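Local coordinates for protein pyocin S5 (Pseudomonas aeruginosa PAO1, PDB 6THK) that kills Pseudomonas aeruginosa as an imported bacteriocin and, as a member of the channel-forming colicin family, probably depolarizes the cytoplasmic membrane by forming pores, at residues A[48-52]-A[157-161]; A[78-83]-A[101-105]; A[116-120]-A[167-173]. The protein carries 1 engineered substitution. One frame throughout, in Å; residues are numbered along the deposited sequence.

Contact 1: residues A[48-52]-A[157-161]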
loop_
_atom_site.group_PDB
_atom_site.type_symbol
_atom_site.label_atom_id
_atom_site.label_comp_id
_atom_site.label_asym_id
_atom_site.label_seq_id
_atom_site.Cartn_x
_atom_site.Cartn_y
_atom_site.Cartn_z
ATOM N N TYR A 48 -13.490 82.948 47.187
ATOM C CA TYR A 48 -12.364 82.009 47.102
ATOM C C TYR A 48 -12.855 80.620 46.659
ATOM O O TYR A 48 -12.321 80.084 45.692
ATOM C CB TYR A 48 -11.567 81.927 48.426
ATOM C CG TYR A 48 -10.464 80.878 48.390
ATOM C CD1 TYR A 48 -10.724 79.546 48.721
ATOM C CD2 TYR A 48 -9.174 81.210 47.985
ATOM C CE1 TYR A 48 -9.729 78.575 48.644
ATOM C CE2 TYR A 48 -8.176 80.240 47.883
ATOM C CZ TYR A 48 -8.455 78.926 48.225
ATOM O OH TYR A 48 -7.448 77.991 48.176
ATOM N N LEU A 49 -13.889 80.064 47.343
ATOM C CA LEU A 49 -14.458 78.752 47.017
ATOM C C LEU A 49 -14.950 78.693 45.562
ATOM O O LEU A 49 -14.705 77.692 44.886
ATOM C CB LEU A 49 -15.606 78.361 47.978
ATOM C CG LEU A 49 -15.275 78.097 49.457
ATOM C CD1 LEU A 49 -16.534 77.803 50.249
ATOM C CD2 LEU A 49 -14.297 76.966 49.623
ATOM N N GLN A 50 -15.636 79.755 45.080
ATOM C CA GLN A 50 -16.136 79.806 43.701
ATOM C C GLN A 50 -15.007 79.865 42.688
ATOM O O GLN A 50 -14.976 79.045 41.784
ATOM C CB GLN A 50 -17.090 80.984 43.475
ATOM C CG GLN A 50 -18.505 80.736 43.971
ATOM C CD GLN A 50 -19.419 81.867 43.594
ATOM O OE1 GLN A 50 -19.099 83.042 43.766
ATOM N NE2 GLN A 50 -20.589 81.540 43.093
ATOM N N LYS A 51 -14.077 80.818 42.846
ATOM C CA LYS A 51 -12.962 81.026 41.925
ATOM C C LYS A 51 -11.962 79.872 41.856
ATOM O O LYS A 51 -11.508 79.543 40.764
ATOM C CB LYS A 51 -12.231 82.342 42.274
ATOM C CG LYS A 51 -11.177 82.793 41.258
ATOM C CD LYS A 51 -10.253 83.891 41.797
ATOM C CE LYS A 51 -9.032 83.378 42.535
ATOM N NZ LYS A 51 -8.013 82.798 41.616
ATOM N N ASN A 52 -11.571 79.316 43.015
ATOM C CA ASN A 52 -10.499 78.335 43.142
ATOM C C ASN A 52 -10.933 76.879 43.165
ATOM O O ASN A 52 -10.124 76.013 42.828
ATOM C CB ASN A 52 -9.650 78.647 44.380
ATOM C CG ASN A 52 -9.052 80.037 44.359
ATOM O OD1 ASN A 52 -7.982 80.269 43.792
ATOM N ND2 ASN A 52 -9.760 81.004 44.923
ATOM N N PHE A 157 -0.583 76.272 50.110
ATOM C CA PHE A 157 -1.903 75.726 49.838
ATOM C C PHE A 157 -2.341 75.932 48.407
ATOM O O PHE A 157 -2.986 75.051 47.847
ATOM C CB PHE A 157 -2.970 76.248 50.805
ATOM C CG PHE A 157 -4.305 75.545 50.663
ATOM C CD1 PHE A 157 -4.499 74.276 51.193
ATOM C CD2 PHE A 157 -5.350 76.137 49.966
ATOM C CE1 PHE A 157 -5.720 73.623 51.050
ATOM C CE2 PHE A 157 -6.577 75.488 49.837
ATOM C CZ PHE A 157 -6.751 74.227 50.368
ATOM N N GLN A 158 -1.996 77.089 47.812
ATOM C CA GLN A 158 -2.327 77.405 46.423
ATOM C C GLN A 158 -1.621 76.459 45.462
ATOM O O GLN A 158 -2.160 76.174 44.389
ATOM C CB GLN A 158 -2.011 78.868 46.086
ATOM C CG GLN A 158 -2.843 79.883 46.884
ATOM C CD GLN A 158 -4.311 79.517 47.018
ATOM O OE1 GLN A 158 -5.030 79.322 46.033
ATOM N NE2 GLN A 158 -4.772 79.424 48.251
ATOM N N GLN A 159 -0.419 75.963 45.866
ATOM C CA GLN A 159 0.384 75.011 45.101
ATOM C C GLN A 159 -0.281 73.667 45.104
ATOM O O GLN A 159 -0.349 73.027 44.051
ATOM C CB GLN A 159 1.831 74.905 45.608
ATOM C CG GLN A 159 2.804 74.281 44.592
ATOM C CD GLN A 159 2.755 74.852 43.174
ATOM O OE1 GLN A 159 2.380 76.010 42.928
ATOM N NE2 GLN A 159 3.148 74.028 42.215
ATOM N N LEU A 160 -0.860 73.294 46.244
ATOM C CA LEU A 160 -1.583 72.039 46.378
ATOM C C LEU A 160 -2.860 72.078 45.547
ATOM O O LEU A 160 -3.226 71.099 44.916
ATOM C CB LEU A 160 -1.927 71.763 47.831
ATOM C CG LEU A 160 -2.805 70.530 48.009
ATOM C CD1 LEU A 160 -1.953 69.278 48.017
ATOM C CD2 LEU A 160 -3.642 70.619 49.268
ATOM N N VAL A 161 -3.548 73.209 45.581
ATOM C CA VAL A 161 -4.766 73.421 44.782
ATOM C C VAL A 161 -4.480 73.073 43.311
ATOM O O VAL A 161 -5.184 72.242 42.761
ATOM C CB VAL A 161 -5.405 74.833 45.010
ATOM C CG1 VAL A 161 -6.431 75.197 43.935
ATOM C CG2 VAL A 161 -6.053 74.908 46.386
#
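Tyr-48 reaches across from helix 42-87 so that its phenol end meets both Phe-157 and Gln-158 on the first turn of helix 157-212. This is a helix-helix contact near one end of the elongated helical protein, bridged mainly by Tyr-48 and Gln-158: the local axes approach no closer than 13.1 Å, at 44°, and 183 Å² is buried in all.

The Tyr-48 ring is carried outward with CG anti to the backbone N (chi1 175°), which extends OH to the neighbouring helix. There Gln-158 NE2 donates to Tyr-48 OH over 3.0 Å, with the acceptor near the amide plane. The amide stands almost upright to the phenol ring, and its approach is at the ring edge. A bend at chi2 (-43°) turns the Gln-158 amide back toward the tyrosine. Phe-157 also offers its rim: Tyr-48 OH lies in the plane of that ring, 3.1 Å from Phe-157 CE2, so the two rings do not stack. Trp-144 meets Phe-157 edge-to-face, tying this point to helix 133-145.

Val-161 sits one turn further on, its CG2 3.8 Å from Tyr-48 OH and its CG1 beside the Asn-52 backbone O. Asn-52 CG covers part of one face of the Tyr-48 ring. That amide is held in place at its nitrogen, since Asn-52 ND2 donates to Tyr-48 O at 2.8 Å, a carbonyl that also accepts from Asn-52 N.

Contact 2: residues A[78-83]-A[101-105]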
loop_
_atom_site.group_PDB
_atom_site.type_symbol
_atom_site.label_atom_id
_atom_site.label_comp_id
_atom_site.label_asym_id
_atom_site.label_seq_id
_atom_site.Cartn_x
_atom_site.Cartn_y
_atom_site.Cartn_z
ATOM N N GLN A 78 -9.619 55.935 14.833
ATOM C CA GLN A 78 -8.152 55.808 14.746
ATOM C C GLN A 78 -7.812 54.434 14.182
ATOM O O GLN A 78 -6.898 54.321 13.365
ATOM C CB GLN A 78 -7.443 56.025 16.101
ATOM C CG GLN A 78 -5.904 56.125 15.982
ATOM C CD GLN A 78 -5.146 56.063 17.294
ATOM O OE1 GLN A 78 -5.638 56.438 18.376
ATOM N NE2 GLN A 78 -3.894 55.636 17.213
ATOM N N VAL A 79 -8.570 53.405 14.601
ATOM C CA VAL A 79 -8.422 52.021 14.135
ATOM C C VAL A 79 -8.623 51.959 12.605
ATOM O O VAL A 79 -7.727 51.500 11.892
ATOM C CB VAL A 79 -9.374 51.068 14.915
ATOM C CG1 VAL A 79 -9.633 49.765 14.156
ATOM C CG2 VAL A 79 -8.826 50.778 16.309
ATOM N N ASP A 80 -9.768 52.490 12.121
ATOM C CA ASP A 80 -10.168 52.532 10.714
ATOM C C ASP A 80 -9.218 53.360 9.849
ATOM O O ASP A 80 -8.854 52.920 8.761
ATOM C CB ASP A 80 -11.607 53.059 10.586
ATOM C CG ASP A 80 -12.666 52.277 11.348
ATOM O OD1 ASP A 80 -12.329 51.209 11.920
ATOM O OD2 ASP A 80 -13.829 52.739 11.386
ATOM N N GLY A 81 -8.815 54.535 10.344
ATOM C CA GLY A 81 -7.904 55.438 9.649
ATOM C C GLY A 81 -6.541 54.824 9.447
ATOM O O GLY A 81 -5.925 55.036 8.405
ATOM N N LEU A 82 -6.080 54.039 10.436
ATOM C CA LEU A 82 -4.804 53.315 10.415
ATOM C C LEU A 82 -4.897 52.090 9.491
ATOM O O LEU A 82 -3.945 51.790 8.765
ATOM C CB LEU A 82 -4.442 52.889 11.851
ATOM C CG LEU A 82 -2.970 52.711 12.216
ATOM C CD1 LEU A 82 -2.116 53.818 11.645
ATOM C CD2 LEU A 82 -2.799 52.643 13.723
ATOM N N LEU A 83 -6.057 51.396 9.504
ATOM C CA LEU A 83 -6.307 50.240 8.643
ATOM C C LEU A 83 -6.316 50.681 7.182
ATOM O O LEU A 83 -5.697 50.024 6.345
ATOM C CB LEU A 83 -7.621 49.538 9.017
ATOM C CG LEU A 83 -7.541 48.546 10.182
ATOM C CD1 LEU A 83 -8.913 48.207 10.697
ATOM C CD2 LEU A 83 -6.814 47.275 9.790
ATOM N N VAL A 101 -3.853 46.045 14.369
ATOM C CA VAL A 101 -4.040 47.483 14.576
ATOM C C VAL A 101 -4.775 47.723 15.908
ATOM O O VAL A 101 -4.280 48.474 16.742
ATOM C CB VAL A 101 -4.737 48.162 13.359
ATOM C CG1 VAL A 101 -5.161 49.596 13.673
ATOM C CG2 VAL A 101 -3.838 48.133 12.126
ATOM N N MET A 102 -5.916 47.051 16.119
ATOM C CA MET A 102 -6.710 47.140 17.345
ATOM C C MET A 102 -5.881 46.809 18.577
ATOM O O MET A 102 -6.053 47.470 19.595
ATOM C CB MET A 102 -7.922 46.208 17.290
ATOM C CG MET A 102 -9.065 46.724 16.460
ATOM S SD MET A 102 -10.367 45.476 16.403
ATOM C CE MET A 102 -11.594 46.337 15.481
ATOM N N SER A 103 -4.977 45.807 18.493
ATOM C CA SER A 103 -4.118 45.431 19.618
ATOM C C SER A 103 -3.116 46.554 19.921
ATOM O O SER A 103 -2.933 46.895 21.090
ATOM C CB SER A 103 -3.387 44.120 19.335
ATOM O OG SER A 103 -4.284 43.046 19.099
ATOM N N ALA A 104 -2.499 47.144 18.863
ATOM C CA ALA A 104 -1.515 48.226 18.939
ATOM C C ALA A 104 -2.101 49.468 19.612
ATOM O O ALA A 104 -1.445 50.074 20.471
ATOM C CB ALA A 104 -1.030 48.582 17.546
ATOM N N VAL A 105 -3.337 49.832 19.207
ATOM C CA VAL A 105 -4.097 50.964 19.722
ATOM C C VAL A 105 -4.450 50.719 21.198
ATOM O O VAL A 105 -4.237 51.615 22.025
ATOM C CB VAL A 105 -5.331 51.237 18.822
ATOM C CG1 VAL A 105 -6.357 52.128 19.510
ATOM C CG2 VAL A 105 -4.895 51.839 17.489
#
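Val-101 points from helix 95-121 at the backbone and side chains of helix 42-87, its two methyls dividing the work of an apolar interface. The motif is a helical hairpin: consecutive helices, joined by a short connection, pack at a local angle of 129° with axes 9.7 Å apart. The interface buries 345 Å², most of it on valine, leucine and methionine residues.

With CG1 anti to the backbone N (chi1 170°), the two branches of Val-101 diverge toward different partners. CG1 touches Val-79 O at 3.7 Å and lies 3.8 Å from Leu-82 CB, whereas CG2 meets Leu-83 CD2 at 3.9 Å. Both leucines run obliquely to the valine, so Val-101 fits between residues on adjacent flanks of the opposing helix.

Val-79 and Met-102 form the next pair, again crossing at a slant where the backbones come nearest, their CA atoms 6.1 Å apart. Met-102 continues extended beyond CG, and Val-79 CG1 rests 3.9 Å from Met-102 CG, with the terminal CE also beside that methyl. Helix 157-212 adds a third wall, Leu-188 touching Met-102 and Leu-184 touching Val-105.

Val-105 lies one turn beyond Val-101, its CG2 loosely against Val-79 and Leu-82. At its outer margin the extended Gln-78 chain passes it in the opposite direction, bringing Gln-78 NE2 to 3.9 Å from Val-105 CG2.

Contact 3: residues A[116-120]-A[167-173]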
loop_
_atom_site.group_PDB
_atom_site.type_symbol
_atom_site.label_atom_id
_atom_site.label_comp_id
_atom_site.label_asym_id
_atom_site.label_seq_id
_atom_site.Cartn_x
_atom_site.Cartn_y
_atom_site.Cartn_z
ATOM N N TYR A 116 -2.512 57.725 34.037
ATOM C CA TYR A 116 -3.568 58.549 34.635
ATOM C C TYR A 116 -4.071 57.919 35.923
ATOM O O TYR A 116 -4.369 58.649 36.875
ATOM C CB TYR A 116 -4.750 58.729 33.673
ATOM C CG TYR A 116 -4.463 59.597 32.470
ATOM C CD1 TYR A 116 -4.019 60.905 32.619
ATOM C CD2 TYR A 116 -4.742 59.149 31.184
ATOM C CE1 TYR A 116 -3.788 61.722 31.513
ATOM C CE2 TYR A 116 -4.524 59.959 30.070
ATOM C CZ TYR A 116 -4.050 61.247 30.238
ATOM O OH TYR A 116 -3.840 62.045 29.140
ATOM N N LYS A 117 -4.165 56.568 35.955
ATOM C CA LYS A 117 -4.600 55.822 37.139
ATOM C C LYS A 117 -3.556 55.903 38.251
ATOM O O LYS A 117 -3.924 55.803 39.413
ATOM C CB LYS A 117 -4.980 54.366 36.811
ATOM N N LYS A 118 -2.271 56.131 37.906
ATOM C CA LYS A 118 -1.192 56.276 38.890
ATOM C C LYS A 118 -1.243 57.643 39.571
ATOM O O LYS A 118 -1.097 57.719 40.792
ATOM C CB LYS A 118 0.188 56.029 38.255
ATOM N N THR A 119 -1.446 58.719 38.777
ATOM C CA THR A 119 -1.539 60.114 39.230
ATOM C C THR A 119 -2.720 60.291 40.192
ATOM O O THR A 119 -2.558 60.888 41.261
ATOM C CB THR A 119 -1.670 61.052 38.018
ATOM O OG1 THR A 119 -0.569 60.837 37.139
ATOM C CG2 THR A 119 -1.765 62.524 38.410
ATOM N N PHE A 120 -3.905 59.773 39.798
ATOM C CA PHE A 120 -5.123 59.808 40.598
ATOM C C PHE A 120 -4.917 59.074 41.930
ATOM O O PHE A 120 -5.344 59.581 42.964
ATOM C CB PHE A 120 -6.302 59.221 39.795
ATOM C CG PHE A 120 -7.507 58.842 40.621
ATOM C CD1 PHE A 120 -8.238 59.810 41.299
ATOM C CD2 PHE A 120 -7.908 57.519 40.723
ATOM C CE1 PHE A 120 -9.335 59.455 42.082
ATOM C CE2 PHE A 120 -9.017 57.166 41.493
ATOM C CZ PHE A 120 -9.724 58.137 42.163
ATOM N N ARG A 167 -4.865 66.324 39.340
ATOM C CA ARG A 167 -5.360 65.019 39.777
ATOM C C ARG A 167 -6.855 64.838 39.436
ATOM O O ARG A 167 -7.279 63.706 39.168
ATOM C CB ARG A 167 -5.094 64.819 41.275
ATOM C CG ARG A 167 -5.085 63.358 41.704
ATOM C CD ARG A 167 -4.647 63.164 43.133
ATOM N NE ARG A 167 -5.631 63.690 44.078
ATOM C CZ ARG A 167 -6.600 62.966 44.628
ATOM N NH1 ARG A 167 -6.733 61.680 44.327
ATOM N NH2 ARG A 167 -7.445 63.524 45.483
ATOM N N ALA A 168 -7.638 65.952 39.407
ATOM C CA ALA A 168 -9.060 65.945 39.026
ATOM C C ALA A 168 -9.193 65.635 37.527
ATOM O O ALA A 168 -10.099 64.907 37.134
ATOM C CB ALA A 168 -9.707 67.285 39.344
ATOM N N VAL A 169 -8.270 66.178 36.700
ATOM C CA VAL A 169 -8.214 65.916 35.257
ATOM C C VAL A 169 -7.860 64.442 35.091
ATOM O O VAL A 169 -8.604 63.725 34.419
ATOM C CB VAL A 169 -7.231 66.865 34.517
ATOM C CG1 VAL A 169 -6.870 66.336 33.134
ATOM C CG2 VAL A 169 -7.811 68.265 34.415
ATOM N N ALA A 170 -6.787 63.979 35.791
ATOM C CA ALA A 170 -6.335 62.582 35.819
ATOM C C ALA A 170 -7.481 61.609 36.131
ATOM O O ALA A 170 -7.603 60.598 35.432
ATOM C CB ALA A 170 -5.213 62.411 36.832
ATOM N N TYR A 171 -8.352 61.940 37.137
ATOM C CA TYR A 171 -9.505 61.111 37.523
ATOM C C TYR A 171 -10.495 60.908 36.376
ATOM O O TYR A 171 -10.920 59.776 36.141
ATOM C CB TYR A 171 -10.217 61.661 38.768
ATOM C CG TYR A 171 -11.567 61.025 39.049
ATOM C CD1 TYR A 171 -11.662 59.719 39.527
ATOM C CD2 TYR A 171 -12.749 61.722 38.821
ATOM C CE1 TYR A 171 -12.897 59.122 39.762
ATOM C CE2 TYR A 171 -13.993 61.134 39.051
ATOM C CZ TYR A 171 -14.062 59.838 39.536
ATOM O OH TYR A 171 -15.289 59.257 39.774
ATOM N N TYR A 172 -10.883 61.993 35.690
ATOM C CA TYR A 172 -11.826 61.915 34.578
ATOM C C TYR A 172 -11.174 61.363 33.300
ATOM O O TYR A 172 -11.881 60.837 32.446
ATOM C CB TYR A 172 -12.539 63.263 34.351
ATOM C CG TYR A 172 -13.479 63.646 35.476
ATOM C CD1 TYR A 172 -14.624 62.897 35.744
ATOM C CD2 TYR A 172 -13.234 64.767 36.265
ATOM C CE1 TYR A 172 -15.486 63.237 36.789
ATOM C CE2 TYR A 172 -14.105 65.137 37.293
ATOM C CZ TYR A 172 -15.224 64.361 37.557
ATOM O OH TYR A 172 -16.069 64.694 38.586
ATOM N N LYS A 173 -9.831 61.461 33.180
ATOM C CA LYS A 173 -9.069 60.922 32.050
ATOM C C LYS A 173 -9.030 59.403 32.177
ATOM O O LYS A 173 -9.332 58.711 31.201
ATOM C CB LYS A 173 -7.644 61.506 31.989
ATOM C CG LYS A 173 -7.562 62.870 31.306
ATOM C CD LYS A 173 -7.317 62.777 29.799
ATOM C CE LYS A 173 -7.331 64.126 29.113
ATOM N NZ LYS A 173 -6.162 64.973 29.473
#
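This is a close helix-helix packing contact between the C-terminal end of helix 95-121 and the early part of helix 157-212, beside a zinc site. The local axes approach to 8.2 Å at a signed crossing angle of -136°, and 459 Å² is buried. Ala-170 permits this closeness: its small CB faces Thr-119 CG2 at 3.8 Å, and its CA is 5.0 Å from Tyr-116 CA.

Aromatic rings pack at two flanking positions. Lys-173 CB sits over the centre of the Tyr-116 ring in a CH-pi contact, 3.6 Å from the centroid and only 7° off the normal; the bend at chi2 (-90°) then takes CD along the ring to Tyr-116 OH. Phe-120 and Tyr-171 lie side by side, pointing the same way. Their planes are oblique, and Tyr-171 CD1 comes over one face of the phenylalanine, off centre, 3.5 Å from Phe-120 CE1. Tyr-171 OH makes a weak hydrogen bond to Asp-127, which binds zinc together with Glu-129.

Arg-167 adds the polar grip. Bent at chi3, it directs NH1 to Phe-120 O over 2.9 Å, in the carbonyl plane and close to the guanidinium plane. NH1 also binds Pro-124 O, while NH2 pairs with Glu-164. These bonds fix the guanidinium's rotation, so its positive charge lies against two backbone carbonyls, bridging the end of helix 95-121 (Phe-120 O) and the following loop (Pro-124 O).

In the fold
From the N terminus, helix 42-87 supplies first segment 48-52 and then segment 78-83, far along the same rod. Contact 2 closes first, when the chain turns back into helix 95-121, and its short loop lies wholly within the longer one that contact 1 later completes. Helix 95-121 continues to 116-120, which opens contact 3 before helix 157-212 begins; contact 1 closes at the start of that helix and contact 3 soon after, so these two cross. Each pair of contacts shares one helix, and together they tie helices 42-87, 95-121 and 157-212 into a three-helix bundle. The centres of contacts 1 and 2 stand 41 Å apart.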